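Local structure of cytosolic IMP-GMP specific 5'-nucleotidase (Legionella pneumophila subsp. pneumophila, 4OHF) at residues 5-10 with 428-433; 196-201 with 440-445; 346-351 with 389-394; 353-358 with 382-387. The protein probably hydrolyses purine nucleoside monophosphates such as IMP and GMP, acting as a magnesium-dependent cytosolic 5'-nucleotidase of the HAD clan. One frame throughout, in Å; residues are numbered along the deposited sequence.

Interaction 1. Residues 5-10 with 428-433; sequences KVFVNR and CIYMEK. With PO4 (phosphate ion), chain I.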
loop_
_atom_site.group_PDB
_atom_site.type_symbol
_atom_site.label_atom_id
_atom_site.label_comp_id
_atom_site.label_asym_id
_atom_site.label_seq_id
_atom_site.Cartn_x
_atom_site.Cartn_y
_atom_site.Cartn_z
ATOM N N LYS B 5 7.856 11.174 40.125
ATOM C CA LYS B 5 6.742 11.714 39.362
ATOM C C LYS B 5 6.282 10.837 38.214
ATOM O O LYS B 5 7.086 10.232 37.514
ATOM C CB LYS B 5 7.111 13.081 38.800
ATOM C CG LYS B 5 7.697 14.011 39.829
ATOM C CD LYS B 5 7.218 15.445 39.635
ATOM C CE LYS B 5 5.744 15.562 39.956
ATOM N NZ LYS B 5 5.485 14.993 41.308
ATOM N N VAL B 6 4.969 10.773 38.030
ATOM C CA VAL B 6 4.376 10.009 36.946
ATOM C C VAL B 6 3.607 11.000 36.082
ATOM O O VAL B 6 2.717 11.686 36.555
ATOM C CB VAL B 6 3.429 8.910 37.476
ATOM C CG1 VAL B 6 2.608 8.327 36.333
ATOM C CG2 VAL B 6 4.245 7.814 38.145
ATOM N N PHE B 7 3.971 11.082 34.812
ATOM C CA PHE B 7 3.331 11.997 33.889
ATOM C C PHE B 7 2.182 11.307 33.198
ATOM O O PHE B 7 2.314 10.167 32.767
ATOM C CB PHE B 7 4.379 12.491 32.914
ATOM C CG PHE B 7 5.605 12.983 33.610
ATOM C CD1 PHE B 7 5.543 14.100 34.439
ATOM C CD2 PHE B 7 6.800 12.277 33.523
ATOM C CE1 PHE B 7 6.657 14.501 35.178
ATOM C CE2 PHE B 7 7.917 12.668 34.255
ATOM C CZ PHE B 7 7.849 13.781 35.086
ATOM N N VAL B 8 1.052 12.007 33.110
ATOM C CA VAL B 8 -0.163 11.445 32.536
ATOM C C VAL B 8 -0.603 12.071 31.219
ATOM O O VAL B 8 -0.794 13.280 31.130
ATOM C CB VAL B 8 -1.334 11.554 33.554
ATOM C CG1 VAL B 8 -2.502 10.715 33.100
ATOM C CG2 VAL B 8 -0.855 11.139 34.945
ATOM N N ASN B 9 -0.755 11.233 30.197
ATOM C CA ASN B 9 -1.211 11.693 28.889
ATOM C C ASN B 9 -2.705 11.419 28.719
ATOM O O ASN B 9 -3.410 12.159 28.045
ATOM C CB ASN B 9 -0.450 10.994 27.756
ATOM C CG ASN B 9 1.019 11.382 27.711
ATOM O OD1 ASN B 9 1.369 12.546 27.921
ATOM N ND2 ASN B 9 1.890 10.410 27.424
ATOM N N ARG B 10 -3.175 10.346 29.340
ATOM C CA ARG B 10 -4.574 9.945 29.253
ATOM C C ARG B 10 -4.980 9.246 30.533
ATOM O O ARG B 10 -4.164 8.591 31.177
ATOM C CB ARG B 10 -4.794 8.957 28.117
ATOM C CG ARG B 10 -4.914 9.538 26.750
ATOM C CD ARG B 10 -5.191 8.413 25.757
ATOM N NE ARG B 10 -4.032 7.546 25.581
ATOM C CZ ARG B 10 -2.870 7.972 25.093
ATOM N NH1 ARG B 10 -2.732 9.253 24.740
ATOM N NH2 ARG B 10 -1.851 7.126 24.960
ATOM N N CYS B 428 -0.060 5.974 28.062
ATOM C CA CYS B 428 -1.116 6.692 28.756
ATOM C C CYS B 428 -0.414 7.436 29.888
ATOM O O CYS B 428 -0.826 8.519 30.283
ATOM C CB CYS B 428 -2.200 5.726 29.264
ATOM S SG CYS B 428 -1.658 4.345 30.284
ATOM N N ILE B 429 0.673 6.849 30.383
ATOM C CA ILE B 429 1.489 7.468 31.433
ATOM C C ILE B 429 2.932 7.040 31.215
ATOM O O ILE B 429 3.199 5.989 30.614
ATOM C CB ILE B 429 1.073 7.038 32.875
ATOM C CG1 ILE B 429 1.408 5.568 33.105
ATOM C CG2 ILE B 429 -0.398 7.274 33.085
ATOM C CD1 ILE B 429 1.245 5.125 34.511
ATOM N N TYR B 430 3.859 7.870 31.676
ATOM C CA TYR B 430 5.272 7.571 31.558
ATOM C C TYR B 430 6.029 8.163 32.742
ATOM O O TYR B 430 5.583 9.110 33.369
ATOM C CB TYR B 430 5.832 8.072 30.231
ATOM C CG TYR B 430 5.697 9.549 29.978
ATOM C CD1 TYR B 430 4.491 10.086 29.554
ATOM C CD2 TYR B 430 6.794 10.411 30.134
ATOM C CE1 TYR B 430 4.365 11.439 29.284
ATOM C CE2 TYR B 430 6.684 11.760 29.863
ATOM C CZ TYR B 430 5.463 12.269 29.439
ATOM O OH TYR B 430 5.321 13.612 29.182
ATOM N N MET B 431 7.166 7.565 33.066
ATOM C CA MET B 431 7.961 7.997 34.200
ATOM C C MET B 431 9.413 7.677 33.885
ATOM O O MET B 431 9.695 6.936 32.956
ATOM C CB MET B 431 7.509 7.245 35.458
ATOM C CG MET B 431 7.443 5.688 35.340
ATOM S SD MET B 431 5.910 4.931 34.624
ATOM C CE MET B 431 4.796 6.117 35.010
ATOM N N GLU B 432 10.344 8.239 34.642
ATOM C CA GLU B 432 11.736 7.946 34.371
ATOM C C GLU B 432 12.064 6.487 34.670
ATOM O O GLU B 432 12.895 5.894 33.989
ATOM C CB GLU B 432 12.640 8.856 35.187
ATOM C CG GLU B 432 14.071 8.369 35.247
ATOM C CD GLU B 432 14.882 9.107 36.288
ATOM O OE1 GLU B 432 14.292 9.504 37.320
ATOM O OE2 GLU B 432 16.103 9.274 36.086
ATOM N N LYS B 433 11.430 5.910 35.688
ATOM C CA LYS B 433 11.675 4.510 36.029
ATOM C C LYS B 433 10.491 3.864 36.748
ATOM O O LYS B 433 9.696 4.529 37.401
ATOM C CB LYS B 433 12.951 4.374 36.882
ATOM C CG LYS B 433 12.920 5.127 38.205
ATOM C CD LYS B 433 14.191 4.892 38.996
ATOM C CE LYS B 433 14.165 5.667 40.294
ATOM N NZ LYS B 433 13.874 7.090 39.979
HETATM P P PO4 I . -3.476 3.657 26.295
HETATM O O1 PO4 I . -3.153 2.632 27.319
HETATM O O2 PO4 I . -2.231 4.342 25.869
HETATM O O3 PO4 I . -4.414 4.651 26.870
HETATM O O4 PO4 I . -4.108 3.011 25.120
HETATM O O HOH W 1 9.863 10.300 36.580
#
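Phe-7 sets its CB over one face of the Tyr-430 ring, 3.8 Å from the ring centroid and 16° off the normal: a CH-pi contact, offset toward the rim at CZ. CG of Tyr-430 lies between the backbone N and the carbonyl carbon (chi1 59°), and the ring extends across the neighbouring strand. The two ring planes are 46° apart, an oblique pairing. Asn-9 comes to the edge of the tyrosine ring, with ND2 3.3 Å from Tyr-430 CE1. That nitrogen is hydrogen-bonded to Ala-427 O; toward the ring it makes a packing contact. Strands 7-8 and 429-431 run antiparallel at one margin of the large mixed sheet of the HAD-like core, 7-8 being its outermost strand within the chain. Phe-7 and Tyr-430 form the hydrogen-bonded pair, Phe-7 N to Tyr-430 O at 2.9 Å and Tyr-430 N to Phe-7 O at 3.0 Å; Val-8 and Ile-429 form the next, non-hydrogen-bonded pair. Beyond it Cys-428 O takes two donors, Asn-9 N at 2.7 Å and Arg-10 N at 3.1 Å, the latter on a lone pair. Val-6, Val-8 and Ile-429 all touch Phe-446. Val-6 and Met-431 lie side by side, CG1 of the valine 3.4 Å from CE of the methionine. The guanidinium of Arg-10 meets a phosphate ion, probably from the crystallisation liquor, edge-on: NE donates to O3, and NH2 to O2 at 3.0 Å. Its NH1 is held by Asp-424 O, and Tyr-113 OH of the second subunit binds the same phosphate.

Interaction 2. Residues 196-201 with 440-445; sequences KHFIRY and HSPMTY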
loop_
_atom_site.group_PDB
_atom_site.type_symbol
_atom_site.label_atom_id
_atom_site.label_comp_id
_atom_site.label_asym_id
_atom_site.label_seq_id
_atom_site.Cartn_x
_atom_site.Cartn_y
_atom_site.Cartn_z
ATOM N N LYS B 196 5.967 -5.736 45.765
ATOM C CA LYS B 196 5.286 -6.270 46.929
ATOM C C LYS B 196 4.098 -5.382 47.245
ATOM O O LYS B 196 2.987 -5.857 47.460
ATOM C CB LYS B 196 6.231 -6.330 48.118
ATOM C CG LYS B 196 7.160 -7.526 48.105
ATOM C CD LYS B 196 7.781 -7.682 49.473
ATOM C CE LYS B 196 8.765 -8.830 49.549
ATOM N NZ LYS B 196 9.274 -9.018 50.944
ATOM N N HIS B 197 4.330 -4.081 47.257
ATOM C CA HIS B 197 3.254 -3.156 47.521
ATOM C C HIS B 197 2.056 -3.519 46.645
ATOM O O HIS B 197 0.995 -3.882 47.146
ATOM C CB HIS B 197 3.697 -1.734 47.203
ATOM C CG HIS B 197 2.744 -0.684 47.684
ATOM N ND1 HIS B 197 2.610 0.541 47.063
ATOM C CD2 HIS B 197 1.889 -0.671 48.736
ATOM C CE1 HIS B 197 1.711 1.262 47.711
ATOM N NE2 HIS B 197 1.258 0.550 48.730
ATOM N N PHE B 198 2.234 -3.428 45.330
ATOM C CA PHE B 198 1.163 -3.737 44.385
ATOM C C PHE B 198 0.518 -5.106 44.568
ATOM O O PHE B 198 -0.704 -5.228 44.509
ATOM C CB PHE B 198 1.662 -3.611 42.940
ATOM C CG PHE B 198 1.549 -2.222 42.373
ATOM C CD1 PHE B 198 0.922 -2.011 41.150
ATOM C CD2 PHE B 198 2.059 -1.127 43.056
ATOM C CE1 PHE B 198 0.803 -0.726 40.617
ATOM C CE2 PHE B 198 1.945 0.159 42.527
ATOM C CZ PHE B 198 1.313 0.354 41.308
ATOM N N ILE B 199 1.323 -6.138 44.767
ATOM C CA ILE B 199 0.776 -7.476 44.936
ATOM C C ILE B 199 -0.103 -7.511 46.179
ATOM O O ILE B 199 -1.182 -8.105 46.190
ATOM C CB ILE B 199 1.892 -8.512 45.083
ATOM C CG1 ILE B 199 2.786 -8.473 43.846
ATOM C CG2 ILE B 199 1.292 -9.894 45.256
ATOM C CD1 ILE B 199 4.080 -9.228 44.001
ATOM N N ARG B 200 0.375 -6.849 47.221
ATOM C CA ARG B 200 -0.323 -6.773 48.489
ATOM C C ARG B 200 -1.771 -6.328 48.279
ATOM O O ARG B 200 -2.668 -6.792 48.978
ATOM C CB ARG B 200 0.419 -5.797 49.395
ATOM C CG ARG B 200 0.108 -5.886 50.863
ATOM C CD ARG B 200 1.060 -4.965 51.623
ATOM N NE ARG B 200 2.456 -5.366 51.420
ATOM C CZ ARG B 200 3.468 -4.525 51.207
ATOM N NH1 ARG B 200 4.694 -5.004 51.038
ATOM N NH2 ARG B 200 3.258 -3.213 51.152
ATOM N N TYR B 201 -1.997 -5.446 47.309
ATOM C CA TYR B 201 -3.334 -4.943 47.007
ATOM C C TYR B 201 -4.092 -5.771 45.972
ATOM O O TYR B 201 -5.043 -5.281 45.359
ATOM C CB TYR B 201 -3.269 -3.497 46.517
ATOM C CG TYR B 201 -3.115 -2.452 47.603
ATOM C CD1 TYR B 201 -4.167 -1.590 47.921
ATOM C CD2 TYR B 201 -1.901 -2.288 48.282
ATOM C CE1 TYR B 201 -4.012 -0.583 48.886
ATOM C CE2 TYR B 201 -1.732 -1.289 49.247
ATOM C CZ TYR B 201 -2.791 -0.439 49.542
ATOM O OH TYR B 201 -2.624 0.554 50.481
ATOM N N HIS B 440 3.488 4.798 43.790
ATOM C CA HIS B 440 2.159 5.386 43.837
ATOM C C HIS B 440 1.185 4.344 44.359
ATOM O O HIS B 440 1.514 3.166 44.495
ATOM C CB HIS B 440 1.716 5.827 42.445
ATOM C CG HIS B 440 2.374 7.082 41.977
ATOM N ND1 HIS B 440 3.729 7.173 41.748
ATOM C CD2 HIS B 440 1.866 8.311 41.718
ATOM C CE1 HIS B 440 4.027 8.403 41.368
ATOM N NE2 HIS B 440 2.915 9.115 41.341
ATOM N N SER B 441 -0.026 4.790 44.638
ATOM C CA SER B 441 -1.068 3.904 45.137
ATOM C C SER B 441 -1.564 2.988 44.027
ATOM O O SER B 441 -1.936 3.449 42.954
ATOM C CB SER B 441 -2.236 4.735 45.658
ATOM O OG SER B 441 -3.347 3.911 45.941
ATOM N N PRO B 442 -1.572 1.674 44.267
ATOM C CA PRO B 442 -2.053 0.776 43.219
ATOM C C PRO B 442 -3.543 0.966 42.932
ATOM O O PRO B 442 -4.153 0.133 42.276
ATOM C CB PRO B 442 -1.734 -0.609 43.777
ATOM C CG PRO B 442 -1.777 -0.396 45.251
ATOM C CD PRO B 442 -1.077 0.914 45.426
ATOM N N MET B 443 -4.114 2.068 43.427
ATOM C CA MET B 443 -5.536 2.391 43.218
ATOM C C MET B 443 -5.672 3.764 42.543
ATOM O O MET B 443 -6.773 4.185 42.167
ATOM C CB MET B 443 -6.300 2.422 44.560
ATOM C CG MET B 443 -6.324 1.102 45.362
ATOM S SD MET B 443 -7.069 -0.311 44.499
ATOM C CE MET B 443 -6.390 -1.732 45.431
ATOM N N THR B 444 -4.535 4.451 42.413
ATOM C CA THR B 444 -4.431 5.779 41.813
ATOM C C THR B 444 -5.221 5.990 40.520
ATOM O O THR B 444 -5.138 5.190 39.596
ATOM C CB THR B 444 -2.963 6.106 41.495
ATOM O OG1 THR B 444 -2.168 5.969 42.682
ATOM C CG2 THR B 444 -2.837 7.511 40.964
ATOM N N TYR B 445 -5.988 7.072 40.456
ATOM C CA TYR B 445 -6.730 7.381 39.236
ATOM C C TYR B 445 -5.912 8.493 38.565
ATOM O O TYR B 445 -5.902 9.636 39.040
ATOM C CB TYR B 445 -8.135 7.898 39.556
ATOM C CG TYR B 445 -9.065 8.029 38.357
ATOM C CD1 TYR B 445 -10.013 7.045 38.077
ATOM C CD2 TYR B 445 -9.016 9.150 37.518
ATOM C CE1 TYR B 445 -10.900 7.169 37.001
ATOM C CE2 TYR B 445 -9.893 9.284 36.434
ATOM C CZ TYR B 445 -10.838 8.283 36.182
ATOM O OH TYR B 445 -11.716 8.390 35.118
#
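The C-terminal end of helix 189-200 packs against the loop between helix 434-438 and strand 445-446 through a proline-aromatic CH-pi cluster: Pro-442 meets the rings of Phe-198 and of Tyr-201, the first residue beyond the helix. The evidence is a pair of CH-pi contacts from adjacent ring carbons. Pro-442 CB stands over the centre of the Phe-198 ring, 3.7 Å from its centroid and only 4° off the normal. Pro-442 CG lies over a face of Tyr-201, offset toward the rim, and comes within 3.4 Å of Tyr-201 CG. The third proline carbon is engaged by His-197: with CG anti to the backbone N (chi1 -169°) the imidazole starts out on the loop side, and its CE1 lies 3.6 Å from Pro-442 CD, the two side chains crossing at about a right angle. The carbonyl oxygen of His-440 approaches the edge of that imidazole, 3.7 Å from His-197 CE1. The proline contacts are thus made by carbon, while the backbone of the loop has a polar tie in the bond from Lys-203 NZ to Pro-442 O. Gln-381 of the second subunit is hydrogen-bonded to Ser-441 OG. Met-443, bent at chi2, brings its CE to the edge of the tyrosine ring, 3.3 Å from Tyr-201 CD1.

Interaction 3. Residues 346-351 with 389-394; sequences EAMAIK and LQISRL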
loop_
_atom_site.group_PDB
_atom_site.type_symbol
_atom_site.label_atom_id
_atom_site.label_comp_id
_atom_site.label_asym_id
_atom_site.label_seq_id
_atom_site.Cartn_x
_atom_site.Cartn_y
_atom_site.Cartn_z
ATOM N N GLU B 346 10.105 36.731 30.136
ATOM C CA GLU B 346 9.905 38.164 30.373
ATOM C C GLU B 346 10.332 38.959 29.148
ATOM O O GLU B 346 9.733 39.980 28.821
ATOM C CB GLU B 346 10.725 38.644 31.579
ATOM C CG GLU B 346 10.353 38.004 32.914
ATOM C CD GLU B 346 11.400 38.252 34.017
ATOM O OE1 GLU B 346 11.275 37.641 35.105
ATOM O OE2 GLU B 346 12.348 39.049 33.794
ATOM N N ALA B 347 11.380 38.482 28.479
ATOM C CA ALA B 347 11.923 39.135 27.300
ATOM C C ALA B 347 11.012 38.973 26.099
ATOM O O ALA B 347 10.885 39.876 25.280
ATOM C CB ALA B 347 13.301 38.573 26.983
ATOM N N MET B 348 10.382 37.818 25.976
ATOM C CA MET B 348 9.501 37.625 24.846
ATOM C C MET B 348 8.261 38.470 25.055
ATOM O O MET B 348 7.769 39.097 24.125
ATOM C CB MET B 348 9.155 36.150 24.685
ATOM C CG MET B 348 10.332 35.338 24.178
ATOM S SD MET B 348 9.865 33.772 23.400
ATOM C CE MET B 348 10.150 32.535 24.745
ATOM N N ALA B 349 7.773 38.499 26.292
ATOM C CA ALA B 349 6.601 39.296 26.651
ATOM C C ALA B 349 6.804 40.735 26.181
ATOM O O ALA B 349 5.970 41.297 25.461
ATOM C CB ALA B 349 6.396 39.266 28.164
ATOM N N ILE B 350 7.923 41.324 26.595
ATOM C CA ILE B 350 8.260 42.688 26.216
ATOM C C ILE B 350 8.333 42.823 24.695
ATOM O O ILE B 350 7.773 43.759 24.122
ATOM C CB ILE B 350 9.614 43.103 26.822
ATOM C CG1 ILE B 350 9.491 43.183 28.344
ATOM C CG2 ILE B 350 10.073 44.428 26.236
ATOM C CD1 ILE B 350 10.807 43.465 29.056
ATOM N N LYS B 351 9.026 41.884 24.055
ATOM C CA LYS B 351 9.179 41.882 22.605
ATOM C C LYS B 351 7.840 41.951 21.873
ATOM O O LYS B 351 7.662 42.791 20.987
ATOM C CB LYS B 351 9.925 40.627 22.156
ATOM C CG LYS B 351 10.373 40.638 20.704
ATOM C CD LYS B 351 9.651 39.592 19.859
ATOM C CE LYS B 351 10.444 39.263 18.582
ATOM N NZ LYS B 351 10.811 40.488 17.828
ATOM N N LEU B 389 18.067 41.179 20.374
ATOM C CA LEU B 389 19.458 40.796 20.593
ATOM C C LEU B 389 19.620 40.179 21.976
ATOM O O LEU B 389 20.338 39.196 22.141
ATOM C CB LEU B 389 20.372 42.013 20.460
ATOM C CG LEU B 389 21.853 41.735 20.697
ATOM C CD1 LEU B 389 22.413 40.918 19.544
ATOM C CD2 LEU B 389 22.601 43.053 20.835
ATOM N N GLN B 390 18.951 40.765 22.963
ATOM C CA GLN B 390 18.998 40.269 24.334
ATOM C C GLN B 390 18.543 38.796 24.328
ATOM O O GLN B 390 19.210 37.919 24.883
ATOM C CB GLN B 390 18.061 41.105 25.208
ATOM C CG GLN B 390 18.081 40.770 26.687
ATOM C CD GLN B 390 16.955 41.466 27.464
ATOM O OE1 GLN B 390 16.720 42.671 27.306
ATOM N NE2 GLN B 390 16.260 40.704 28.312
ATOM N N ILE B 391 17.408 38.558 23.669
ATOM C CA ILE B 391 16.787 37.241 23.534
ATOM C C ILE B 391 17.663 36.237 22.797
ATOM O O ILE B 391 17.886 35.123 23.273
ATOM C CB ILE B 391 15.437 37.353 22.759
ATOM C CG1 ILE B 391 14.379 38.028 23.636
ATOM C CG2 ILE B 391 14.975 35.980 22.293
ATOM C CD1 ILE B 391 13.173 38.564 22.856
ATOM N N SER B 392 18.139 36.631 21.624
ATOM C CA SER B 392 18.966 35.746 20.809
ATOM C C SER B 392 20.125 35.198 21.634
ATOM O O SER B 392 20.540 34.037 21.469
ATOM C CB SER B 392 19.490 36.507 19.587
ATOM O OG SER B 392 19.871 35.609 18.562
ATOM N N ARG B 393 20.635 36.043 22.527
ATOM C CA ARG B 393 21.737 35.674 23.404
ATOM C C ARG B 393 21.211 34.795 24.537
ATOM O O ARG B 393 21.808 33.763 24.844
ATOM C CB ARG B 393 22.431 36.934 23.949
ATOM C CG ARG B 393 22.799 37.922 22.840
ATOM C CD ARG B 393 24.258 38.348 22.849
ATOM N NE ARG B 393 24.425 39.690 23.389
ATOM C CZ ARG B 393 25.179 40.634 22.834
ATOM N NH1 ARG B 393 25.846 40.391 21.714
ATOM N NH2 ARG B 393 25.256 41.829 23.396
ATOM N N LEU B 394 20.095 35.186 25.151
ATOM C CA LEU B 394 19.506 34.375 26.215
ATOM C C LEU B 394 19.235 32.963 25.699
ATOM O O LEU B 394 19.428 31.993 26.421
ATOM C CB LEU B 394 18.201 34.994 26.714
ATOM C CG LEU B 394 18.316 36.110 27.755
ATOM C CD1 LEU B 394 16.954 36.716 28.002
ATOM C CD2 LEU B 394 18.883 35.549 29.049
#
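Ile-391 projects its longer branch onto helix 338-367, where CG1, anti to its own carbonyl carbon (chi1 -72°), packs 3.6 Å from Ala-347 CB and CD1 continues past it to lie 3.6 Å from Ala-347 O. Its terminal methyl also touches the flank of Lys-351, with Ile-391 CD1 3.9 Å from Lys-351 CB, and more loosely Met-348, with CD1 4.5 Å from Met-348 CG. One isoleucine therefore fits among three residues of the facing helix, spaced i, i+1 and i+4. The reverse relation holds for Ala-347, whose lone CB meets Ile-391, Gln-390 NE2 at 3.9 Å and Leu-394 CD1 at 4.2 Å. Helices 338-367 and 374-399 make an antiparallel helical hairpin: the directions of the two short segments differ by 152°, and their axes come within 9.9 Å. The small alanine facing the branched isoleucine fits the nearest approach of the backbones, 6.4 Å between the CA atoms of Ala-347 and Ile-391. Lys-351 is amphipathic here. Its CB and CG pack on the isoleucine, while NZ forms a salt bridge with Asp-388, on the other helix just before 389-394. Arg-450 of the second subunit packs on Met-348. The side chains meet mainly through carbon, and no hydrogen bond or salt bridge links the two segments, so cohesion comes from van der Waals and hydrophobic packing, with charge pairing supplied alongside it.

Interaction 4. Residues 353-358 with 382-387; sequences ELEQKY and LQISTV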
loop_
_atom_site.group_PDB
_atom_site.type_symbol
_atom_site.label_atom_id
_atom_site.label_comp_id
_atom_site.label_asym_id
_atom_site.label_seq_id
_atom_site.Cartn_x
_atom_site.Cartn_y
_atom_site.Cartn_z
ATOM N N GLU B 353 5.141 42.896 23.076
ATOM C CA GLU B 353 4.521 44.142 23.519
ATOM C C GLU B 353 4.940 45.226 22.539
ATOM O O GLU B 353 4.116 45.950 21.977
ATOM C CB GLU B 353 5.025 44.518 24.914
ATOM C CG GLU B 353 4.100 44.142 26.054
ATOM C CD GLU B 353 3.064 45.221 26.346
ATOM O OE1 GLU B 353 2.167 44.973 27.190
ATOM O OE2 GLU B 353 3.160 46.316 25.736
ATOM N N LEU B 354 6.247 45.321 22.349
ATOM C CA LEU B 354 6.830 46.294 21.448
ATOM C C LEU B 354 6.352 46.069 20.028
ATOM O O LEU B 354 6.042 47.011 19.309
ATOM C CB LEU B 354 8.357 46.196 21.507
ATOM C CG LEU B 354 8.977 46.590 22.852
ATOM C CD1 LEU B 354 10.479 46.308 22.835
ATOM C CD2 LEU B 354 8.714 48.061 23.125
ATOM N N GLU B 355 6.271 44.812 19.627
ATOM C CA GLU B 355 5.860 44.500 18.271
ATOM C C GLU B 355 4.421 44.902 17.945
ATOM O O GLU B 355 4.151 45.393 16.852
ATOM C CB GLU B 355 6.077 43.013 18.003
ATOM C CG GLU B 355 6.071 42.654 16.532
ATOM C CD GLU B 355 7.260 41.801 16.144
ATOM O OE1 GLU B 355 8.409 42.245 16.389
ATOM O OE2 GLU B 355 7.044 40.694 15.596
ATOM N N GLN B 356 3.505 44.708 18.890
ATOM C CA GLN B 356 2.101 45.045 18.674
ATOM C C GLN B 356 1.964 46.551 18.505
ATOM O O GLN B 356 1.376 47.028 17.537
ATOM C CB GLN B 356 1.251 44.585 19.862
ATOM C CG GLN B 356 -0.218 44.287 19.541
ATOM C CD GLN B 356 -0.388 43.064 18.627
ATOM O OE1 GLN B 356 -0.243 43.160 17.398
ATOM N NE2 GLN B 356 -0.683 41.907 19.230
ATOM N N LYS B 357 2.517 47.290 19.459
ATOM C CA LYS B 357 2.477 48.745 19.430
ATOM C C LYS B 357 3.010 49.242 18.082
ATOM O O LYS B 357 2.422 50.140 17.455
ATOM C CB LYS B 357 3.328 49.302 20.580
ATOM C CG LYS B 357 3.293 50.819 20.728
ATOM C CD LYS B 357 4.325 51.306 21.751
ATOM C CE LYS B 357 4.077 50.743 23.155
ATOM N NZ LYS B 357 2.874 51.332 23.818
ATOM N N TYR B 358 4.119 48.637 17.651
ATOM C CA TYR B 358 4.785 48.968 16.393
ATOM C C TYR B 358 3.898 48.673 15.184
ATOM O O TYR B 358 3.777 49.490 14.282
ATOM C CB TYR B 358 6.094 48.178 16.281
ATOM C CG TYR B 358 6.819 48.358 14.963
ATOM C CD1 TYR B 358 7.665 49.441 14.749
ATOM C CD2 TYR B 358 6.623 47.461 13.915
ATOM C CE1 TYR B 358 8.297 49.625 13.519
ATOM C CE2 TYR B 358 7.243 47.636 12.685
ATOM C CZ TYR B 358 8.078 48.715 12.490
ATOM O OH TYR B 358 8.693 48.881 11.267
ATOM N N LEU B 382 14.546 50.347 16.832
ATOM C CA LEU B 382 15.822 50.132 17.526
ATOM C C LEU B 382 15.599 49.308 18.791
ATOM O O LEU B 382 16.279 48.307 19.034
ATOM C CB LEU B 382 16.465 51.483 17.874
ATOM C CG LEU B 382 17.442 52.053 16.829
ATOM C CD1 LEU B 382 16.841 52.020 15.431
ATOM C CD2 LEU B 382 17.805 53.478 17.217
ATOM N N GLN B 383 14.633 49.746 19.586
ATOM C CA GLN B 383 14.251 49.074 20.818
ATOM C C GLN B 383 13.986 47.575 20.554
ATOM O O GLN B 383 14.429 46.700 21.303
ATOM C CB GLN B 383 12.983 49.728 21.374
ATOM C CG GLN B 383 13.059 50.078 22.840
ATOM C CD GLN B 383 11.691 50.286 23.449
ATOM O OE1 GLN B 383 10.943 51.171 23.033
ATOM N NE2 GLN B 383 11.352 49.465 24.442
ATOM N N ILE B 384 13.258 47.280 19.486
ATOM C CA ILE B 384 12.958 45.904 19.164
ATOM C C ILE B 384 14.232 45.212 18.723
ATOM O O ILE B 384 14.414 44.022 18.964
ATOM C CB ILE B 384 11.878 45.818 18.068
ATOM C CG1 ILE B 384 10.545 46.338 18.626
ATOM C CG2 ILE B 384 11.737 44.394 17.581
ATOM C CD1 ILE B 384 9.418 46.401 17.599
ATOM N N SER B 385 15.127 45.962 18.096
ATOM C CA SER B 385 16.391 45.390 17.645
ATOM C C SER B 385 17.247 45.025 18.854
ATOM O O SER B 385 18.009 44.052 18.820
ATOM C CB SER B 385 17.143 46.384 16.770
ATOM O OG SER B 385 17.150 45.949 15.423
ATOM N N THR B 386 17.105 45.817 19.919
ATOM C CA THR B 386 17.843 45.609 21.160
ATOM C C THR B 386 17.311 44.395 21.937
ATOM O O THR B 386 18.084 43.527 22.360
ATOM C CB THR B 386 17.781 46.870 22.042
ATOM O OG1 THR B 386 18.409 47.954 21.353
ATOM C CG2 THR B 386 18.488 46.648 23.358
ATOM N N VAL B 387 15.997 44.320 22.118
ATOM C CA VAL B 387 15.441 43.185 22.836
ATOM C C VAL B 387 15.667 41.910 22.018
ATOM O O VAL B 387 15.973 40.862 22.580
ATOM C CB VAL B 387 13.933 43.389 23.138
ATOM C CG1 VAL B 387 13.142 43.496 21.846
ATOM C CG2 VAL B 387 13.414 42.247 23.995
#
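Leu-354 faces Ile-384 across an antiparallel helical hairpin, the segments of helices 338-367 and 374-399 differing by 157° in direction with axes 10.0 Å apart. Traced outward, its CB starts the contact, 3.6 Å from Ile-384 CG1. CG, anti to the carbonyl carbon (chi1 -66°), comes next, on the side of the Gln-383 amide. There the side chain forks, and the amide touches both methyls. CD1 lies between Gln-383 NE2, at 3.6 Å, and Val-387, which it meets tip to tip, 4.0 Å from Val-387 CG1. CD2 comes nearer the amide, 3.3 Å from Gln-383 NE2; the two side chains cross at about a right angle, and the meeting is one of methyl against amide. Ile-384 answers from the other helix by pushing CD1 toward the backbone of Leu-354, 3.8 Å from Leu-354 O, and on to Tyr-358, whose CB is 4.0 Å away from the same methyl. Leu-380, on helix 374-399, extends this apolar seam by touching both Leu-354 and Tyr-358. Glu-355 borders the seam: OE2 makes a salt bridge with Arg-447 of the second subunit, while OE1, which also has a long, weak ion pair with Lys-351 NZ, lies 4.1 Å from Ile-384 CG2.

Overall arrangement
Interactions 3 and 4 are successive levels of one helical hairpin, 338-367 with 374-399, their centres 10 Å apart; they meet where Lys-351 CG and Ala-347 O pack on Val-387. Interactions 1 and 2 belong to the core, centres 16 Å apart, and touch through Val-6 and His-440. Chain order is 5-10, 196-201, the four hairpin segments, 428-433 and 440-445, so the hairpin is an excursion from the core, with the centres of interactions 2 and 4 about 54 Å apart. The C-terminal part returns to the N-terminal strand at the sheet margin. All four touch the second subunit, hairpin residues meeting core residues there, consistent with the arm taking part in subunit association.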